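Local structure of pyocin-S2 (Pseudomonas aeruginosa, 5ODW) at residues P40-Y46 against R149-G153; S137-Y141 against F155-H159; V106-M110 against L179-S183. The protein causes breakdown of chromosomal DNA and complete inhibition of lipid synthesis in sensitive cells, the present chain being its N-terminal part, ahead of the nuclease domain. All coordinates share one frame; numbering follows the deposited sequence.

Contact 1. Residues P40-Y46 against R149-G153; sequences PPGPSPY and RKFYG
The proline-rich loop that leads into helix 47-70 lies against the connector between helices 133-148 and 153-204, where Arg149 reaches back to the Pro40 carbonyl and Tyr46 packs on Phe151. Arg149 is the first residue to leave helical angles after helix 133-148, and it takes a positive phi. Its side chain bends at chi3 and sends Arg149 NE to Pro40 O in a hydrogen bond of 3.1 Å with an N-H...O angle of 153°. The oxygen lies near the guanidinium plane, whereas NE stands above the plane of the carbonyl. Arg149 CD passes Gly42 O at 3.5 Å, and NH2 makes a weak bond to Val39 O. Swung away from the serine nitrogen (chi1 171°), Ser44 OG gives a weak bond to Arg149 O (3.4 Å) and takes another weak one from Tyr46 N (3.5 Å), the capping bond at the entry to the helix. Pro45 CD lies over one face of the Tyr46 ring, toward the rim, and Phe151 CA over the other, 4.0 Å from the Tyr46 ring centroid in a CH-pi contact. The Phe151 ring turns its edge toward the face of the Tyr46 ring in an offset edge-to-face pair with planes at 90°, Phe151 CD1 coming within 3.6 Å of Tyr46 CD1. Arg149 O meets the tyrosine edge near its plane, and Tyr152 CD2 touches Tyr46 CB at 3.9 Å. The chain of another protein packs on Pro40, Pro41, Pro43 and Pro45, and its acidic side chain pairs with Lys150 NZ, consistent with a receptor-binding surface. The motif is a serine N-cap at a helix start, packed on the connector of a helical hairpin.

Contact 2. Residues S137-Y141 against F155-H159; sequences SESMY and FLDRH
Ser137 OG is held by two partners, His159 ND1 across the contact at 2.8 Å and the hydroxyl of Tyr54 on helix 47-70. The serine hydroxyl meets the imidazole at its edge, near the ring plane, and either atom of that pair could be the donor. At the other nitrogen, NE2 is hydrogen-bonded to Gln144 OE1, so the ring is secured on both sides and its rotation is fixed. Tyr141 CB lies over one face of the His159 ring, 3.8 Å from its centroid, a CH-pi contact. The Tyr141 ring turns its edge to the face of the His159 ring, with centroids 5.5 Å apart and planes at 75°. Met140, extended beyond CG, brings SD obliquely to the imidazole, 3.7 Å from His159 CE1. These residues face one another across a helical hairpin, in which helix 133-148 turns back into the long helix 153-204. The local axes come within 11.0 Å and run antiparallel at 156°, a spacing in which the inward-pointing His159 and the Tyr141 ring bridge the helices. With CG anti to its N (chi1 174°), Tyr141 drives its ring edge-on into the backbone at Phe155 and Leu156, the edge facing Leu156 N near the ring plane. Tyr141 CE1 also meets Phe155 CB at 3.8 Å, and Tyr141 OH touches Leu156 CB at 3.6 Å. That hydroxyl is also hydrogen-bonded to Gly50 O, which ties the hairpin to helix 47-70, while Tyr128 meets the His159 ring edge-to-face.

Contact 3. Residues V106-M110 against L179-S183; sequences VDALM and LKQTS
Leu179 and Met110 lie alongside each other, pointing opposite ways, between the antiparallel helices 96-121 and 153-204 of this elongated helical domain. The local axes approach to 9.7 Å at 161°. Met110 CG lies 3.8 Å from Leu179 CB. Bent at chi3 (-70°), the methionine then folds its methyl inward, so that Met110 CE rests 3.5 Å from Leu179 O and also touches Ser183 CB. The Lys180 chain runs nearly perpendicular to the methionine, and its CD is the part that touches the sulfur. Val106 is likewise antiparallel to Leu179, with Val106 CG1 lying 3.7 Å from Leu179 CD2, while its other branch, CG2, meets Thr182 CG2 at 3.9 Å across a perpendicular approach. Leu109 comes in almost square to Leu179, its CD2 meeting Leu179 CD2 at 4.1 Å, and it reaches on to Val80 and Leu83 of helix 72-86. A polar bond flanks this apolar seam: Asp107, whose OD2 is paired with Lys103 NZ, accepts from Ser183 OG through the syn lone pair of OD1 at 2.8 Å.

In the fold
Contacts 1 and 2 adjoin, their centres 15 Å apart on the same side of the chain's centre. Tyr152 CB rests on Tyr141 OH (3.4 Å) and Lys150 CE on the Phe155 ring at CZ (3.6 Å), so the connector of contact 1 runs directly into the hairpin packing of contact 2. Contact 3 lies on the opposite side of the chain's centre, 35 Å from contact 2 and 49 Å from contact 1, centre to centre. It shares helix 153-204 with contact 2, which is nested within the loop that contact 3 closes. Another protein chain reaches contacts 1 and 2, but none in the assembly touches the segments of contact 3.

Contact 1. Residues P40-Y46 against R149-G153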
loop_
_atom_site.group_PDB
_atom_site.type_symbol
_atom_site.label_atom_id
_atom_site.label_comp_id
_atom_site.label_asym_id
_atom_site.label_seq_id
_atom_site.Cartn_x
_atom_site.Cartn_y
_atom_site.Cartn_z
ATOM N N PRO C 40 0.901 11.324 0.917
ATOM C CA PRO C 40 0.320 10.017 0.618
ATOM C C PRO C 40 0.675 9.474 -0.764
ATOM O O PRO C 40 0.555 10.180 -1.787
ATOM C CB PRO C 40 -1.187 10.241 0.803
ATOM C CG PRO C 40 -1.283 11.376 1.747
ATOM C CD PRO C 40 -0.155 12.280 1.311
ATOM N N PRO C 41 1.123 8.194 -0.795
ATOM C CA PRO C 41 1.435 7.569 -2.083
ATOM C C PRO C 41 0.109 7.375 -2.849
ATOM O O PRO C 41 -0.979 7.363 -2.236
ATOM C CB PRO C 41 2.043 6.214 -1.685
ATOM C CG PRO C 41 2.305 6.292 -0.205
ATOM C CD PRO C 41 1.325 7.259 0.334
ATOM N N GLY C 42 0.216 7.242 -4.153
ATOM C CA GLY C 42 -0.937 7.058 -5.019
ATOM C C GLY C 42 -1.422 8.310 -5.723
ATOM O O GLY C 42 -0.915 9.406 -5.438
ATOM N N PRO C 43 -2.432 8.176 -6.641
ATOM C CA PRO C 43 -2.908 9.335 -7.423
ATOM C C PRO C 43 -3.265 10.607 -6.643
ATOM O O PRO C 43 -3.966 10.555 -5.623
ATOM C CB PRO C 43 -4.135 8.782 -8.190
ATOM C CG PRO C 43 -4.422 7.463 -7.620
ATOM C CD PRO C 43 -3.130 6.950 -7.079
ATOM N N SER C 44 -2.777 11.760 -7.163
ATOM C CA SER C 44 -2.986 13.103 -6.616
ATOM C C SER C 44 -4.353 13.633 -7.031
ATOM O O SER C 44 -4.636 13.653 -8.234
ATOM C CB SER C 44 -1.898 14.045 -7.117
ATOM O OG SER C 44 -2.145 15.399 -6.793
ATOM N N PRO C 45 -5.214 14.092 -6.082
ATOM C CA PRO C 45 -6.521 14.642 -6.485
ATOM C C PRO C 45 -6.490 16.119 -6.963
ATOM O O PRO C 45 -7.512 16.649 -7.446
ATOM C CB PRO C 45 -7.371 14.466 -5.219
ATOM C CG PRO C 45 -6.446 14.030 -4.129
ATOM C CD PRO C 45 -5.057 14.122 -4.614
ATOM N N TYR C 46 -5.317 16.784 -6.842
ATOM C CA TYR C 46 -5.148 18.217 -7.132
ATOM C C TYR C 46 -4.696 18.545 -8.551
ATOM O O TYR C 46 -4.651 19.728 -8.913
ATOM C CB TYR C 46 -4.153 18.863 -6.131
ATOM C CG TYR C 46 -4.213 18.303 -4.724
ATOM C CD1 TYR C 46 -5.206 18.703 -3.837
ATOM C CD2 TYR C 46 -3.266 17.384 -4.274
ATOM C CE1 TYR C 46 -5.283 18.171 -2.550
ATOM C CE2 TYR C 46 -3.323 16.858 -2.985
ATOM C CZ TYR C 46 -4.334 17.254 -2.128
ATOM O OH TYR C 46 -4.364 16.769 -0.845
ATOM N N ARG C 149 2.747 15.019 -5.872
ATOM C CA ARG C 149 1.417 14.502 -5.468
ATOM C C ARG C 149 0.718 15.418 -4.451
ATOM O O ARG C 149 -0.341 15.054 -3.928
ATOM C CB ARG C 149 1.439 13.057 -4.930
ATOM C CG ARG C 149 2.202 12.045 -5.733
ATOM C CD ARG C 149 2.287 10.721 -5.007
ATOM N NE ARG C 149 2.929 10.805 -3.693
ATOM C CZ ARG C 149 4.240 10.879 -3.486
ATOM N NH1 ARG C 149 5.082 10.915 -4.513
ATOM N NH2 ARG C 149 4.719 10.931 -2.250
ATOM N N LYS C 150 1.307 16.596 -4.171
ATOM C CA LYS C 150 0.761 17.552 -3.209
ATOM C C LYS C 150 -0.032 18.689 -3.862
ATOM O O LYS C 150 -0.169 18.749 -5.087
ATOM C CB LYS C 150 1.842 18.080 -2.246
ATOM C CG LYS C 150 3.033 18.794 -2.864
ATOM C CD LYS C 150 4.153 18.893 -1.830
ATOM C CE LYS C 150 5.233 19.858 -2.229
ATOM N NZ LYS C 150 6.166 20.101 -1.112
ATOM N N PHE C 151 -0.612 19.544 -3.002
ATOM C CA PHE C 151 -1.449 20.676 -3.352
ATOM C C PHE C 151 -0.749 21.680 -4.258
ATOM O O PHE C 151 0.390 22.059 -3.994
ATOM C CB PHE C 151 -2.011 21.332 -2.089
ATOM C CG PHE C 151 -3.029 22.403 -2.385
ATOM C CD1 PHE C 151 -4.257 22.078 -2.946
ATOM C CD2 PHE C 151 -2.748 23.739 -2.132
ATOM C CE1 PHE C 151 -5.187 23.077 -3.235
ATOM C CE2 PHE C 151 -3.683 24.731 -2.421
ATOM C CZ PHE C 151 -4.887 24.399 -2.984
ATOM N N TYR C 152 -1.460 22.109 -5.319
ATOM C CA TYR C 152 -1.004 23.007 -6.374
ATOM C C TYR C 152 -0.616 24.399 -5.909
ATOM O O TYR C 152 0.334 24.954 -6.448
ATOM C CB TYR C 152 -2.014 23.085 -7.530
ATOM C CG TYR C 152 -3.405 23.561 -7.167
ATOM C CD1 TYR C 152 -3.732 24.916 -7.205
ATOM C CD2 TYR C 152 -4.423 22.652 -6.883
ATOM C CE1 TYR C 152 -5.016 25.362 -6.889
ATOM C CE2 TYR C 152 -5.721 23.085 -6.599
ATOM C CZ TYR C 152 -6.006 24.442 -6.583
ATOM O OH TYR C 152 -7.275 24.871 -6.293
ATOM N N GLY C 153 -1.328 24.928 -4.919
ATOM C CA GLY C 153 -1.145 26.259 -4.341
ATOM C C GLY C 153 0.230 26.903 -4.353
ATOM O O GLY C 153 0.376 28.017 -4.871
#

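Contact 2. Residues S137-Y141 against F155-H159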
loop_
_atom_site.group_PDB
_atom_site.type_symbol
_atom_site.label_atom_id
_atom_site.label_comp_id
_atom_site.label_asym_id
_atom_site.label_seq_id
_atom_site.Cartn_x
_atom_site.Cartn_y
_atom_site.Cartn_z
ATOM N N SER C 137 7.082 26.855 -18.523
ATOM C CA SER C 137 6.238 26.930 -17.313
ATOM C C SER C 137 5.099 25.906 -17.212
ATOM O O SER C 137 4.984 25.295 -16.157
ATOM C CB SER C 137 5.672 28.334 -17.113
ATOM O OG SER C 137 4.891 28.436 -15.932
ATOM N N GLU C 138 4.248 25.755 -18.223
ATOM C CA GLU C 138 3.141 24.792 -18.122
ATOM C C GLU C 138 3.582 23.332 -18.009
ATOM O O GLU C 138 3.031 22.571 -17.223
ATOM C CB GLU C 138 2.115 24.975 -19.245
ATOM C CG GLU C 138 0.869 24.121 -19.059
ATOM C CD GLU C 138 -0.350 24.673 -19.770
ATOM O OE1 GLU C 138 -1.387 23.984 -19.799
ATOM O OE2 GLU C 138 -0.277 25.798 -20.294
ATOM N N SER C 139 4.571 22.946 -18.806
ATOM C CA SER C 139 5.131 21.595 -18.751
ATOM C C SER C 139 5.811 21.266 -17.417
ATOM O O SER C 139 5.651 20.176 -16.882
ATOM C CB SER C 139 6.133 21.412 -19.885
ATOM O OG SER C 139 5.714 22.119 -21.037
ATOM N N MET C 140 6.579 22.225 -16.908
ATOM C CA MET C 140 7.301 22.147 -15.625
ATOM C C MET C 140 6.338 22.014 -14.432
ATOM O O MET C 140 6.572 21.186 -13.550
ATOM C CB MET C 140 8.173 23.404 -15.462
ATOM C CG MET C 140 9.081 23.382 -14.257
ATOM S SD MET C 140 9.770 25.011 -13.899
ATOM C CE MET C 140 10.360 24.742 -12.234
ATOM N N TYR C 141 5.273 22.849 -14.413
ATOM C CA TYR C 141 4.227 22.898 -13.389
ATOM C C TYR C 141 3.523 21.551 -13.258
ATOM O O TYR C 141 3.423 21.012 -12.154
ATOM C CB TYR C 141 3.231 24.030 -13.715
ATOM C CG TYR C 141 2.005 24.139 -12.825
ATOM C CD1 TYR C 141 2.071 24.771 -11.586
ATOM C CD2 TYR C 141 0.753 23.728 -13.279
ATOM C CE1 TYR C 141 0.934 24.933 -10.794
ATOM C CE2 TYR C 141 -0.389 23.889 -12.499
ATOM C CZ TYR C 141 -0.297 24.503 -11.260
ATOM O OH TYR C 141 -1.427 24.675 -10.495
ATOM N N PHE C 155 3.045 25.852 -5.937
ATOM C CA PHE C 155 3.610 25.764 -7.284
ATOM C C PHE C 155 3.066 26.853 -8.168
ATOM O O PHE C 155 3.852 27.557 -8.819
ATOM C CB PHE C 155 3.329 24.383 -7.916
ATOM C CG PHE C 155 3.899 23.259 -7.100
ATOM C CD1 PHE C 155 5.274 23.015 -7.083
ATOM C CD2 PHE C 155 3.077 22.479 -6.296
ATOM C CE1 PHE C 155 5.812 21.996 -6.292
ATOM C CE2 PHE C 155 3.616 21.453 -5.512
ATOM C CZ PHE C 155 4.979 21.215 -5.520
ATOM N N LEU C 156 1.716 26.988 -8.181
ATOM C CA LEU C 156 0.968 27.963 -8.947
ATOM C C LEU C 156 1.394 29.387 -8.585
ATOM O O LEU C 156 1.646 30.176 -9.496
ATOM C CB LEU C 156 -0.538 27.729 -8.729
ATOM C CG LEU C 156 -1.531 28.692 -9.390
ATOM C CD1 LEU C 156 -1.452 28.646 -10.916
ATOM C CD2 LEU C 156 -2.928 28.379 -8.939
ATOM N N ASP C 157 1.525 29.699 -7.270
ATOM C CA ASP C 157 1.933 31.018 -6.803
ATOM C C ASP C 157 3.351 31.342 -7.247
ATOM O O ASP C 157 3.602 32.454 -7.715
ATOM C CB ASP C 157 1.770 31.143 -5.280
ATOM C CG ASP C 157 0.342 31.427 -4.807
ATOM O OD1 ASP C 157 -0.531 31.695 -5.670
ATOM O OD2 ASP C 157 0.105 31.413 -3.560
ATOM N N ARG C 158 4.259 30.346 -7.171
ATOM C CA ARG C 158 5.651 30.498 -7.600
ATOM C C ARG C 158 5.761 30.723 -9.109
ATOM O O ARG C 158 6.449 31.652 -9.514
ATOM C CB ARG C 158 6.530 29.326 -7.118
ATOM C CG ARG C 158 8.030 29.560 -7.334
ATOM C CD ARG C 158 8.815 29.857 -6.062
ATOM N NE ARG C 158 10.249 29.582 -6.248
ATOM C CZ ARG C 158 11.185 30.513 -6.401
ATOM N NH1 ARG C 158 10.864 31.802 -6.348
ATOM N NH2 ARG C 158 12.453 30.165 -6.590
ATOM N N HIS C 159 5.083 29.890 -9.933
ATOM C CA HIS C 159 5.115 30.011 -11.399
ATOM C C HIS C 159 4.581 31.361 -11.874
ATOM O O HIS C 159 5.137 31.926 -12.811
ATOM C CB HIS C 159 4.364 28.861 -12.094
ATOM C CG HIS C 159 5.169 27.611 -12.281
ATOM N ND1 HIS C 159 5.579 27.197 -13.536
ATOM C CD2 HIS C 159 5.552 26.683 -11.376
ATOM C CE1 HIS C 159 6.222 26.055 -13.350
ATOM N NE2 HIS C 159 6.227 25.704 -12.072
#

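Contact 3. Residues V106-M110 against L179-S183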
loop_
_atom_site.group_PDB
_atom_site.type_symbol
_atom_site.label_atom_id
_atom_site.label_comp_id
_atom_site.label_asym_id
_atom_site.label_seq_id
_atom_site.Cartn_x
_atom_site.Cartn_y
_atom_site.Cartn_z
ATOM N N VAL C 106 13.667 61.788 -17.741
ATOM C CA VAL C 106 13.804 60.670 -18.689
ATOM C C VAL C 106 14.975 59.750 -18.257
ATOM O O VAL C 106 14.790 58.527 -18.170
ATOM C CB VAL C 106 13.933 61.183 -20.158
ATOM C CG1 VAL C 106 14.438 60.087 -21.104
ATOM C CG2 VAL C 106 12.610 61.772 -20.663
ATOM N N ASP C 107 16.118 60.362 -17.944
ATOM C CA ASP C 107 17.298 59.663 -17.439
ATOM C C ASP C 107 17.081 59.033 -16.053
ATOM O O ASP C 107 17.512 57.917 -15.805
ATOM C CB ASP C 107 18.495 60.613 -17.378
ATOM C CG ASP C 107 18.993 61.019 -18.746
ATOM O OD1 ASP C 107 18.409 60.577 -19.752
ATOM O OD2 ASP C 107 19.975 61.780 -18.818
ATOM N N ALA C 108 16.426 59.765 -15.153
ATOM C CA ALA C 108 16.126 59.289 -13.800
ATOM C C ALA C 108 15.195 58.115 -13.879
ATOM O O ALA C 108 15.386 57.145 -13.128
ATOM C CB ALA C 108 15.506 60.392 -12.961
ATOM N N LEU C 109 14.206 58.179 -14.815
ATOM C CA LEU C 109 13.247 57.098 -15.048
ATOM C C LEU C 109 13.957 55.903 -15.652
ATOM O O LEU C 109 13.754 54.790 -15.180
ATOM C CB LEU C 109 12.079 57.540 -15.942
ATOM C CG LEU C 109 10.882 56.579 -16.011
ATOM C CD1 LEU C 109 10.221 56.385 -14.642
ATOM C CD2 LEU C 109 9.866 57.053 -17.038
ATOM N N MET C 110 14.818 56.151 -16.664
ATOM C CA MET C 110 15.627 55.154 -17.351
ATOM C C MET C 110 16.476 54.382 -16.343
ATOM O O MET C 110 16.430 53.149 -16.344
ATOM C CB MET C 110 16.533 55.840 -18.383
ATOM C CG MET C 110 16.879 54.966 -19.566
ATOM S SD MET C 110 18.375 55.494 -20.446
ATOM C CE MET C 110 17.809 57.010 -21.217
ATOM N N LEU C 179 13.183 55.158 -23.800
ATOM C CA LEU C 179 13.759 56.276 -23.055
ATOM C C LEU C 179 15.108 56.713 -23.607
ATOM O O LEU C 179 15.405 57.896 -23.530
ATOM C CB LEU C 179 13.827 56.001 -21.545
ATOM C CG LEU C 179 12.479 55.951 -20.817
ATOM C CD1 LEU C 179 12.563 55.121 -19.551
ATOM C CD2 LEU C 179 11.956 57.344 -20.521
ATOM N N LYS C 180 15.907 55.784 -24.189
ATOM C CA LYS C 180 17.205 56.079 -24.823
ATOM C C LYS C 180 16.964 56.980 -26.045
ATOM O O LYS C 180 17.671 57.971 -26.226
ATOM C CB LYS C 180 17.915 54.777 -25.250
ATOM C CG LYS C 180 19.356 54.672 -24.772
ATOM C CD LYS C 180 19.495 53.720 -23.582
ATOM C CE LYS C 180 20.926 53.535 -23.127
ATOM N NZ LYS C 180 21.029 52.552 -22.016
ATOM N N GLN C 181 15.933 56.641 -26.856
ATOM C CA GLN C 181 15.522 57.390 -28.045
ATOM C C GLN C 181 14.906 58.730 -27.654
ATOM O O GLN C 181 15.170 59.724 -28.334
ATOM C CB GLN C 181 14.556 56.568 -28.918
ATOM C CG GLN C 181 14.204 57.245 -30.256
ATOM C CD GLN C 181 13.391 56.383 -31.200
ATOM O OE1 GLN C 181 13.137 55.207 -30.922
ATOM N NE2 GLN C 181 12.961 56.932 -32.341
ATOM N N THR C 182 14.108 58.764 -26.554
ATOM C CA THR C 182 13.512 59.999 -26.036
ATOM C C THR C 182 14.610 60.939 -25.509
ATOM O O THR C 182 14.588 62.125 -25.840
ATOM C CB THR C 182 12.385 59.713 -25.042
ATOM O OG1 THR C 182 11.347 59.010 -25.726
ATOM C CG2 THR C 182 11.801 60.987 -24.442
ATOM N N SER C 183 15.599 60.382 -24.768
ATOM C CA SER C 183 16.765 61.084 -24.223
ATOM C C SER C 183 17.662 61.625 -25.330
ATOM O O SER C 183 18.115 62.762 -25.214
ATOM C CB SER C 183 17.577 60.173 -23.311
ATOM O OG SER C 183 18.436 60.934 -22.481
#